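Local atomic coordinates of carboxymuconolactone decarboxylase-like domain-containing protein (Thermotoga maritima, PDB entry 1P8C), a protein that is of unknown function but belongs to the carboxymuconolactone decarboxylase family, whose members are often assigned peroxiredoxin-like oxidoreductase activity. Residues C[26-31]-C[84-89]; C[38-43]-C[49-54]. All coordinates share one frame; numbering follows the deposited sequence.

Contact 1 (C[26-31]-C[84-89]); sequences KKFVEA and CIRYHL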
ATOM      1  N   LYS C  26      -0.584 -28.341  -4.974  1.00 99.44           N
ATOM      2  CA  LYS C  26      -0.841 -28.687  -6.364  1.00 96.21           C
ATOM      3  C   LYS C  26      -1.904 -27.771  -6.951  1.00 95.58           C
ATOM      4  O   LYS C  26      -2.019 -27.647  -8.170  1.00 95.67           O
ATOM      5  CB  LYS C  26      -1.273 -30.151  -6.467  1.00144.01           C
ATOM      6  CG  LYS C  26      -0.222 -31.115  -5.929  1.00139.90           C
ATOM      7  CD  LYS C  26      -0.611 -32.572  -6.125  1.00136.21           C
ATOM      8  CE  LYS C  26       0.491 -33.500  -5.621  1.00133.50           C
ATOM      9  NZ  LYS C  26       0.190 -34.938  -5.878  1.00130.05           N
ATOM     10  N   LYS C  27      -2.679 -27.135  -6.073  1.00101.17           N
ATOM     11  CA  LYS C  27      -3.724 -26.204  -6.495  1.00 99.95           C
ATOM     12  C   LYS C  27      -2.981 -24.981  -7.006  1.00 97.31           C
ATOM     13  O   LYS C  27      -3.310 -24.415  -8.043  1.00 96.84           O
ATOM     14  CB  LYS C  27      -4.605 -25.792  -5.305  1.00105.09           C
ATOM     15  CG  LYS C  27      -5.239 -26.941  -4.526  1.00107.78           C
ATOM     16  CD  LYS C  27      -6.330 -27.632  -5.327  1.00108.34           C
ATOM     17  CE  LYS C  27      -7.005 -28.731  -4.515  1.00107.12           C
ATOM     18  NZ  LYS C  27      -8.151 -29.338  -5.246  1.00107.78           N
ATOM     19  N   PHE C  28      -1.958 -24.600  -6.254  1.00 89.03           N
ATOM     20  CA  PHE C  28      -1.129 -23.451  -6.569  1.00 85.19           C
ATOM     21  C   PHE C  28      -0.371 -23.606  -7.892  1.00 85.07           C
ATOM     22  O   PHE C  28      -0.825 -23.136  -8.932  1.00 86.14           O
ATOM     23  CB  PHE C  28      -0.145 -23.204  -5.418  1.00 60.65           C
ATOM     24  CG  PHE C  28       0.852 -22.123  -5.700  1.00 57.79           C
ATOM     25  CD1 PHE C  28       0.434 -20.800  -5.888  1.00 57.30           C
ATOM     26  CD2 PHE C  28       2.206 -22.435  -5.860  1.00 55.90           C
ATOM     27  CE1 PHE C  28       1.346 -19.800  -6.244  1.00 54.87           C
ATOM     28  CE2 PHE C  28       3.135 -21.442  -6.218  1.00 55.12           C
ATOM     29  CZ  PHE C  28       2.699 -20.120  -6.412  1.00 54.97           C
ATOM     30  N   VAL C  29       0.781 -24.269  -7.844  1.00 61.95           N
ATOM     31  CA  VAL C  29       1.635 -24.479  -9.010  1.00 61.45           C
ATOM     32  C   VAL C  29       0.928 -24.689 -10.355  1.00 60.18           C
ATOM     33  O   VAL C  29       1.441 -24.275 -11.403  1.00 57.30           O
ATOM     34  CB  VAL C  29       2.580 -25.674  -8.775  1.00 94.95           C
ATOM     35  CG1 VAL C  29       3.400 -25.955 -10.028  1.00 96.60           C
ATOM     36  CG2 VAL C  29       3.492 -25.376  -7.605  1.00 95.71           C
ATOM     37  N   GLU C  30      -0.240 -25.326 -10.323  1.00 64.26           N
ATOM     38  CA  GLU C  30      -0.977 -25.607 -11.550  1.00 65.89           C
ATOM     39  C   GLU C  30      -1.675 -24.375 -12.098  1.00 64.18           C
ATOM     40  O   GLU C  30      -1.626 -24.106 -13.301  1.00 61.73           O
ATOM     41  CB  GLU C  30      -2.021 -26.699 -11.318  1.00137.40           C
ATOM     42  CG  GLU C  30      -3.202 -26.249 -10.478  1.00141.23           C
ATOM     43  CD  GLU C  30      -4.426 -27.111 -10.692  1.00144.60           C
ATOM     44  OE1 GLU C  30      -4.879 -27.217 -11.853  1.00144.99           O
ATOM     45  OE2 GLU C  30      -4.937 -27.679  -9.702  1.00144.49           O
ATOM     46  N   ALA C  31      -2.329 -23.634 -11.206  1.00 61.34           N
ATOM     47  CA  ALA C  31      -3.058 -22.438 -11.585  1.00 60.57           C
ATOM     48  C   ALA C  31      -2.121 -21.322 -12.046  1.00 60.24           C
ATOM     49  O   ALA C  31      -2.484 -20.542 -12.916  1.00 58.80           O
ATOM     50  CB  ALA C  31      -3.922 -21.976 -10.421  1.00 56.86           C
ATOM     51  N   CYS C  84       2.332 -14.570  -4.449  1.00 37.61           N
ATOM     52  CA  CYS C  84       3.747 -14.233  -4.553  1.00 36.94           C
ATOM     53  C   CYS C  84       4.496 -14.907  -3.395  1.00 38.34           C
ATOM     54  O   CYS C  84       5.593 -15.466  -3.595  1.00 38.40           O
ATOM     55  CB  CYS C  84       3.963 -12.729  -4.469  1.00 30.40           C
ATOM     56  SG  CYS C  84       2.908 -11.670  -5.525  1.00 34.92           S
ATOM     57  N   ILE C  85       3.914 -14.843  -2.188  1.00 28.57           N
ATOM     58  CA  ILE C  85       4.520 -15.482  -1.009  1.00 28.14           C
ATOM     59  C   ILE C  85       4.662 -16.995  -1.243  1.00 25.45           C
ATOM     60  O   ILE C  85       5.702 -17.573  -0.968  1.00 20.91           O
ATOM     61  CB  ILE C  85       3.664 -15.253   0.313  1.00 23.46           C
ATOM     62  CG1 ILE C  85       3.730 -13.778   0.747  1.00 19.91           C
ATOM     63  CG2 ILE C  85       4.172 -16.184   1.417  1.00 22.87           C
ATOM     64  CD1 ILE C  85       2.641 -13.347   1.767  1.00 23.02           C
ATOM     65  N   ARG C  86       3.604 -17.624  -1.735  1.00 32.49           N
ATOM     66  CA  ARG C  86       3.640 -19.058  -2.015  1.00 37.78           C
ATOM     67  C   ARG C  86       4.772 -19.363  -2.986  1.00 38.76           C
ATOM     68  O   ARG C  86       5.607 -20.236  -2.728  1.00 35.48           O
ATOM     69  CB  ARG C  86       2.321 -19.525  -2.627  1.00 40.54           C
ATOM     70  CG  ARG C  86       1.216 -19.818  -1.622  1.00 45.76           C
ATOM     71  CD  ARG C  86      -0.151 -19.460  -2.189  1.00 49.30           C
ATOM     72  NE  ARG C  86      -1.166 -19.483  -1.137  1.00 55.64           N
ATOM     73  CZ  ARG C  86      -2.299 -18.781  -1.160  1.00 57.67           C
ATOM     74  NH1 ARG C  86      -2.580 -17.987  -2.192  1.00 59.24           N
ATOM     75  NH2 ARG C  86      -3.146 -18.862  -0.137  1.00 59.07           N
ATOM     76  N   TYR C  87       4.814 -18.612  -4.090  1.00 36.21           N
ATOM     77  CA  TYR C  87       5.837 -18.823  -5.105  1.00 35.37           C
ATOM     78  C   TYR C  87       7.252 -18.710  -4.584  1.00 34.03           C
ATOM     79  O   TYR C  87       8.061 -19.572  -4.848  1.00 37.05           O
ATOM     80  CB  TYR C  87       5.647 -17.866  -6.288  1.00 29.36           C
ATOM     81  CG  TYR C  87       6.737 -18.027  -7.301  1.00 30.70           C
ATOM     82  CD1 TYR C  87       6.730 -19.090  -8.214  1.00 30.75           C
ATOM     83  CD2 TYR C  87       7.829 -17.165  -7.304  1.00 33.96           C
ATOM     84  CE1 TYR C  87       7.798 -19.275  -9.095  1.00 31.13           C
ATOM     85  CE2 TYR C  87       8.887 -17.335  -8.167  1.00 30.40           C
ATOM     86  CZ  TYR C  87       8.874 -18.385  -9.060  1.00 34.33           C
ATOM     87  OH  TYR C  87       9.962 -18.537  -9.900  1.00 36.01           O
ATOM     88  N   HIS C  88       7.573 -17.659  -3.847  1.00 42.66           N
ATOM     89  CA  HIS C  88       8.936 -17.528  -3.342  1.00 44.39           C
ATOM     90  C   HIS C  88       9.237 -18.506  -2.223  1.00 44.55           C
ATOM     91  O   HIS C  88      10.409 -18.716  -1.861  1.00 47.27           O
ATOM     92  CB  HIS C  88       9.199 -16.102  -2.883  1.00 41.92           C
ATOM     93  CG  HIS C  88       9.231 -15.129  -4.011  1.00 46.21           C
ATOM     94  ND1 HIS C  88      10.265 -15.085  -4.921  1.00 48.77           N
ATOM     95  CD2 HIS C  88       8.319 -14.224  -4.435  1.00 48.48           C
ATOM     96  CE1 HIS C  88       9.986 -14.199  -5.860  1.00 49.39           C
ATOM     97  NE2 HIS C  88       8.810 -13.664  -5.589  1.00 49.38           N
ATOM     98  N   LEU C  89       8.182 -19.082  -1.652  1.00 33.69           N
ATOM     99  CA  LEU C  89       8.377 -20.076  -0.613  1.00 35.45           C
ATOM    100  C   LEU C  89       9.003 -21.321  -1.262  1.00 35.12           C
ATOM    101  O   LEU C  89      10.102 -21.762  -0.857  1.00 28.83           O
ATOM    102  CB  LEU C  89       7.052 -20.445   0.077  1.00 38.40           C
ATOM    103  CG  LEU C  89       6.724 -19.681   1.371  1.00 43.33           C
ATOM    104  CD1 LEU C  89       5.384 -20.171   1.915  1.00 44.73           C
ATOM    105  CD2 LEU C  89       7.830 -19.900   2.421  1.00 41.96           C
TER
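With its CG anti to the backbone N (chi1 174°), F28 sends its ring straight out from helix 25-41 to R86 and Y87 on helix 82-94, where it is the one residue of 26-31 that touches 84-89. The backbone of R86 aims CB at helix 25-41 and sets it over a face of the ring; chi1 and the bend at chi2 (146°) govern only the chain beyond, which passes the ring and then leads away. The result is a CH-pi contact: R86 CB sits 3.8 Å from the centroid of the F28 ring, over the middle of one face. R86 CD comes within 4.0 Å of F28 CD1. The guanidinium itself is not stacked on the phenyl group, the two planes being 49° apart; its NH1 is instead engaged by D83 in a salt bridge one turn back on the same helix. The leading corner of the ring meets the next residue, with F28 CZ 3.7 Å from Y87 CB and 3.5 Å from Y87 N, an oblique approach to the backbone. Y87 offers no more than this root, since its phenol ring heads away. On the far side of helix 82-94, C84 forms the disulfide with C81, and H88 ND1 is hydrogen-bonded to E69. No hydrogen bond links 26-31 with 84-89, so the N-terminal helix is held here by apolar and CH-pi packing of one phenylalanine, against the side of the helix that faces away from the C81–C84 disulfide, a CxxC pair consistent with the redox activity assigned to the family.

Contact 2 (C[38-43]-C[49-54]); sequences KVLSRG and RFFNLD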
ATOM      1  N   LYS C  38      -2.047 -18.143 -20.065  1.00 68.15           N
ATOM      2  CA  LYS C  38      -3.178 -17.401 -20.617  1.00 70.16           C
ATOM      3  C   LYS C  38      -2.793 -15.938 -20.726  1.00 69.39           C
ATOM      4  O   LYS C  38      -2.839 -15.351 -21.799  1.00 69.62           O
ATOM      5  CB  LYS C  38      -4.409 -17.524 -19.715  1.00 97.21           C
ATOM      6  CG  LYS C  38      -4.907 -18.936 -19.496  1.00100.89           C
ATOM      7  CD  LYS C  38      -6.110 -18.934 -18.565  1.00103.99           C
ATOM      8  CE  LYS C  38      -6.471 -20.343 -18.115  1.00106.58           C
ATOM      9  NZ  LYS C  38      -7.506 -20.343 -17.037  1.00109.32           N
ATOM     10  N   VAL C  39      -2.403 -15.361 -19.597  1.00 66.32           N
ATOM     11  CA  VAL C  39      -2.007 -13.961 -19.541  1.00 66.10           C
ATOM     12  C   VAL C  39      -1.108 -13.542 -20.699  1.00 65.07           C
ATOM     13  O   VAL C  39      -1.441 -12.614 -21.423  1.00 63.33           O
ATOM     14  CB  VAL C  39      -1.284 -13.641 -18.211  1.00 74.55           C
ATOM     15  CG1 VAL C  39      -0.741 -12.216 -18.234  1.00 75.17           C
ATOM     16  CG2 VAL C  39      -2.249 -13.810 -17.050  1.00 74.28           C
ATOM     17  N   LEU C  40       0.025 -14.218 -20.866  1.00 64.90           N
ATOM     18  CA  LEU C  40       0.953 -13.884 -21.939  1.00 66.41           C
ATOM     19  C   LEU C  40       0.295 -14.068 -23.301  1.00 68.22           C
ATOM     20  O   LEU C  40       0.415 -13.209 -24.184  1.00 67.06           O
ATOM     21  CB  LEU C  40       2.204 -14.753 -21.841  1.00 72.20           C
ATOM     22  CG  LEU C  40       2.936 -14.632 -20.502  1.00 72.62           C
ATOM     23  CD1 LEU C  40       4.291 -15.310 -20.608  1.00 71.83           C
ATOM     24  CD2 LEU C  40       3.108 -13.158 -20.130  1.00 71.71           C
ATOM     25  N   SER C  41      -0.398 -15.195 -23.456  1.00 95.12           N
ATOM     26  CA  SER C  41      -1.112 -15.514 -24.689  1.00 95.17           C
ATOM     27  C   SER C  41      -1.812 -14.264 -25.206  1.00 94.63           C
ATOM     28  O   SER C  41      -1.357 -13.645 -26.166  1.00 96.60           O
ATOM     29  CB  SER C  41      -2.141 -16.617 -24.426  1.00 73.43           C
ATOM     30  OG  SER C  41      -3.089 -16.707 -25.475  1.00 74.58           O
ATOM     31  N   ARG C  42      -2.919 -13.894 -24.565  1.00 60.46           N
ATOM     32  CA  ARG C  42      -3.657 -12.700 -24.972  1.00 60.37           C
ATOM     33  C   ARG C  42      -2.956 -11.450 -24.486  1.00 55.47           C
ATOM     34  O   ARG C  42      -3.519 -10.363 -24.506  1.00 54.64           O
ATOM     35  CB  ARG C  42      -5.092 -12.732 -24.440  1.00112.33           C
ATOM     36  CG  ARG C  42      -6.006 -13.613 -25.265  1.00120.12           C
ATOM     37  CD  ARG C  42      -7.449 -13.462 -24.859  1.00125.35           C
ATOM     38  NE  ARG C  42      -7.661 -13.856 -23.473  1.00130.84           N
ATOM     39  CZ  ARG C  42      -8.855 -13.916 -22.893  1.00133.04           C
ATOM     40  NH1 ARG C  42      -9.947 -13.606 -23.581  1.00135.04           N
ATOM     41  NH2 ARG C  42      -8.957 -14.281 -21.624  1.00134.75           N
ATOM     42  N   GLY C  43      -1.709 -11.624 -24.066  1.00 64.93           N
ATOM     43  CA  GLY C  43      -0.927 -10.513 -23.562  1.00 60.74           C
ATOM     44  C   GLY C  43      -0.392  -9.613 -24.649  1.00 57.68           C
ATOM     45  O   GLY C  43      -0.981  -9.494 -25.714  1.00 58.36           O
ATOM     46  N   ARG C  49       7.665  -9.161 -21.618  1.00 33.86           N
ATOM     47  CA  ARG C  49       8.976  -8.638 -21.224  1.00 32.62           C
ATOM     48  C   ARG C  49       9.060  -8.404 -19.725  1.00 30.60           C
ATOM     49  O   ARG C  49      10.112  -8.608 -19.114  1.00 25.20           O
ATOM     50  CB  ARG C  49       9.311  -7.350 -21.985  1.00 39.89           C
ATOM     51  CG  ARG C  49      10.256  -7.566 -23.150  1.00 45.18           C
ATOM     52  CD  ARG C  49      10.265  -6.403 -24.156  1.00 46.08           C
ATOM     53  NE  ARG C  49      10.929  -6.798 -25.405  1.00 50.17           N
ATOM     54  CZ  ARG C  49      10.831  -6.154 -26.572  1.00 49.54           C
ATOM     55  NH1 ARG C  49      10.098  -5.062 -26.681  1.00 45.54           N
ATOM     56  NH2 ARG C  49      11.458  -6.620 -27.644  1.00 45.92           N
ATOM     57  N   PHE C  50       7.951  -7.960 -19.140  1.00 28.46           N
ATOM     58  CA  PHE C  50       7.902  -7.749 -17.713  1.00 29.23           C
ATOM     59  C   PHE C  50       8.004  -9.132 -17.050  1.00 29.91           C
ATOM     60  O   PHE C  50       8.893  -9.363 -16.233  1.00 31.45           O
ATOM     61  CB  PHE C  50       6.598  -7.072 -17.321  1.00 38.77           C
ATOM     62  CG  PHE C  50       6.615  -6.533 -15.935  1.00 44.13           C
ATOM     63  CD1 PHE C  50       7.090  -5.258 -15.686  1.00 42.79           C
ATOM     64  CD2 PHE C  50       6.207  -7.325 -14.860  1.00 45.93           C
ATOM     65  CE1 PHE C  50       7.162  -4.771 -14.386  1.00 44.68           C
ATOM     66  CE2 PHE C  50       6.278  -6.844 -13.553  1.00 47.28           C
ATOM     67  CZ  PHE C  50       6.754  -5.568 -13.320  1.00 44.11           C
ATOM     68  N   PHE C  51       7.126 -10.062 -17.411  1.00 32.26           N
ATOM     69  CA  PHE C  51       7.204 -11.390 -16.808  1.00 35.46           C
ATOM     70  C   PHE C  51       8.623 -11.936 -16.866  1.00 37.19           C
ATOM     71  O   PHE C  51       9.128 -12.443 -15.864  1.00 36.36           O
ATOM     72  CB  PHE C  51       6.232 -12.375 -17.479  1.00 32.08           C
ATOM     73  CG  PHE C  51       4.802 -12.205 -17.036  1.00 32.67           C
ATOM     74  CD1 PHE C  51       4.186 -10.959 -17.083  1.00 32.29           C
ATOM     75  CD2 PHE C  51       4.074 -13.287 -16.543  1.00 34.37           C
ATOM     76  CE1 PHE C  51       2.865 -10.786 -16.648  1.00 33.08           C
ATOM     77  CE2 PHE C  51       2.751 -13.118 -16.107  1.00 30.31           C
ATOM     78  CZ  PHE C  51       2.152 -11.869 -16.162  1.00 29.17           C
ATOM     79  N   ASN C  52       9.286 -11.818 -18.020  1.00 36.27           N
ATOM     80  CA  ASN C  52      10.654 -12.324 -18.113  1.00 34.97           C
ATOM     81  C   ASN C  52      11.565 -11.615 -17.115  1.00 34.02           C
ATOM     82  O   ASN C  52      12.479 -12.200 -16.504  1.00 34.45           O
ATOM     83  CB  ASN C  52      11.186 -12.123 -19.532  1.00 42.23           C
ATOM     84  CG  ASN C  52      10.571 -13.091 -20.519  1.00 44.60           C
ATOM     85  OD1 ASN C  52      10.650 -12.894 -21.723  1.00 50.35           O
ATOM     86  ND2 ASN C  52       9.960 -14.145 -20.011  1.00 46.18           N
ATOM     87  N   LEU C  53      11.314 -10.330 -16.938  1.00 33.87           N
ATOM     88  CA  LEU C  53      12.131  -9.561 -16.035  1.00 35.45           C
ATOM     89  C   LEU C  53      11.907  -9.986 -14.562  1.00 35.08           C
ATOM     90  O   LEU C  53      12.838  -9.981 -13.763  1.00 32.86           O
ATOM     91  CB  LEU C  53      11.816  -8.092 -16.267  1.00 46.02           C
ATOM     92  CG  LEU C  53      12.965  -7.142 -15.963  1.00 51.30           C
ATOM     93  CD1 LEU C  53      14.306  -7.688 -16.488  1.00 49.96           C
ATOM     94  CD2 LEU C  53      12.615  -5.798 -16.595  1.00 54.61           C
ATOM     95  N   ASP C  54      10.674 -10.375 -14.235  1.00 33.28           N
ATOM     96  CA  ASP C  54      10.290 -10.819 -12.893  1.00 35.43           C
ATOM     97  C   ASP C  54      11.070 -12.108 -12.554  1.00 36.45           C
ATOM     98  O   ASP C  54      11.343 -12.407 -11.403  1.00 35.80           O
ATOM     99  CB  ASP C  54       8.771 -11.065 -12.857  1.00 41.39           C
ATOM    100  CG  ASP C  54       8.270 -11.557 -11.493  1.00 43.56           C
ATOM    101  OD1 ASP C  54       8.747 -11.055 -10.448  1.00 41.18           O
ATOM    102  OD2 ASP C  54       7.377 -12.436 -11.473  1.00 47.79           O
TER
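The F51 ring carries a methyl group of L40 on one face: L40 CD2 stands 3.6 Å above the ring plane, shifted from the centre toward the rim. This is a CH-pi contact, with L40 CD2 3.7 Å from the ring centroid and only 15° off the ring normal. The same methyl group lies 3.7 Å from F51 CG, at the root of the ring. The far end of the ring belongs to V39, whose CG1 comes obliquely to F51 CZ at 3.6 Å; the two side chains cross at about a right angle. V39 CG1 is anti to the backbone N (chi1 174°), which turns this branch toward helix 45-56. Two consecutive residues of helix 25-41 thus share one aromatic ring, L40 near its base and V39 at its tip. V39 and L40 also touch T47, one turn before F51, and K48 NZ is hydrogen-bonded to L40 O near the end of the first helix. V39 also packs on V125 of a second subunit, while D54 OD1 is hydrogen-bonded to S115 OG of that subunit, so the surroundings of this contact are partly intermolecular. The arrangement is that of an antiparallel helical hairpin (alpha-alpha hairpin) in an all-helical subunit: helices 25-41 and 45-56, joined by a short turn, close on each other through an aromatic residue beside the assembly interface.

How the contacts relate
From the N terminus, helix 25-41 takes part in both contacts, its first turns in contact 1 and its last in contact 2. The chain then turns into helix 45-56, and contact 2 closes this short loop, with five residues between its segments. Helix 65-78 follows before the chain reaches helix 82-94, where contact 1 closes a much longer loop of 52 intervening residues. Contact 2 is therefore nested inside the loop closed by contact 1. Their centres lie about 17 Å apart and they do not touch. Together they tie the two ends of helix 25-41 to different partners: to helix 82-94 in contact 1, whose centre lies nearer the middle of the chain, and to helix 45-56 in contact 2, farther out.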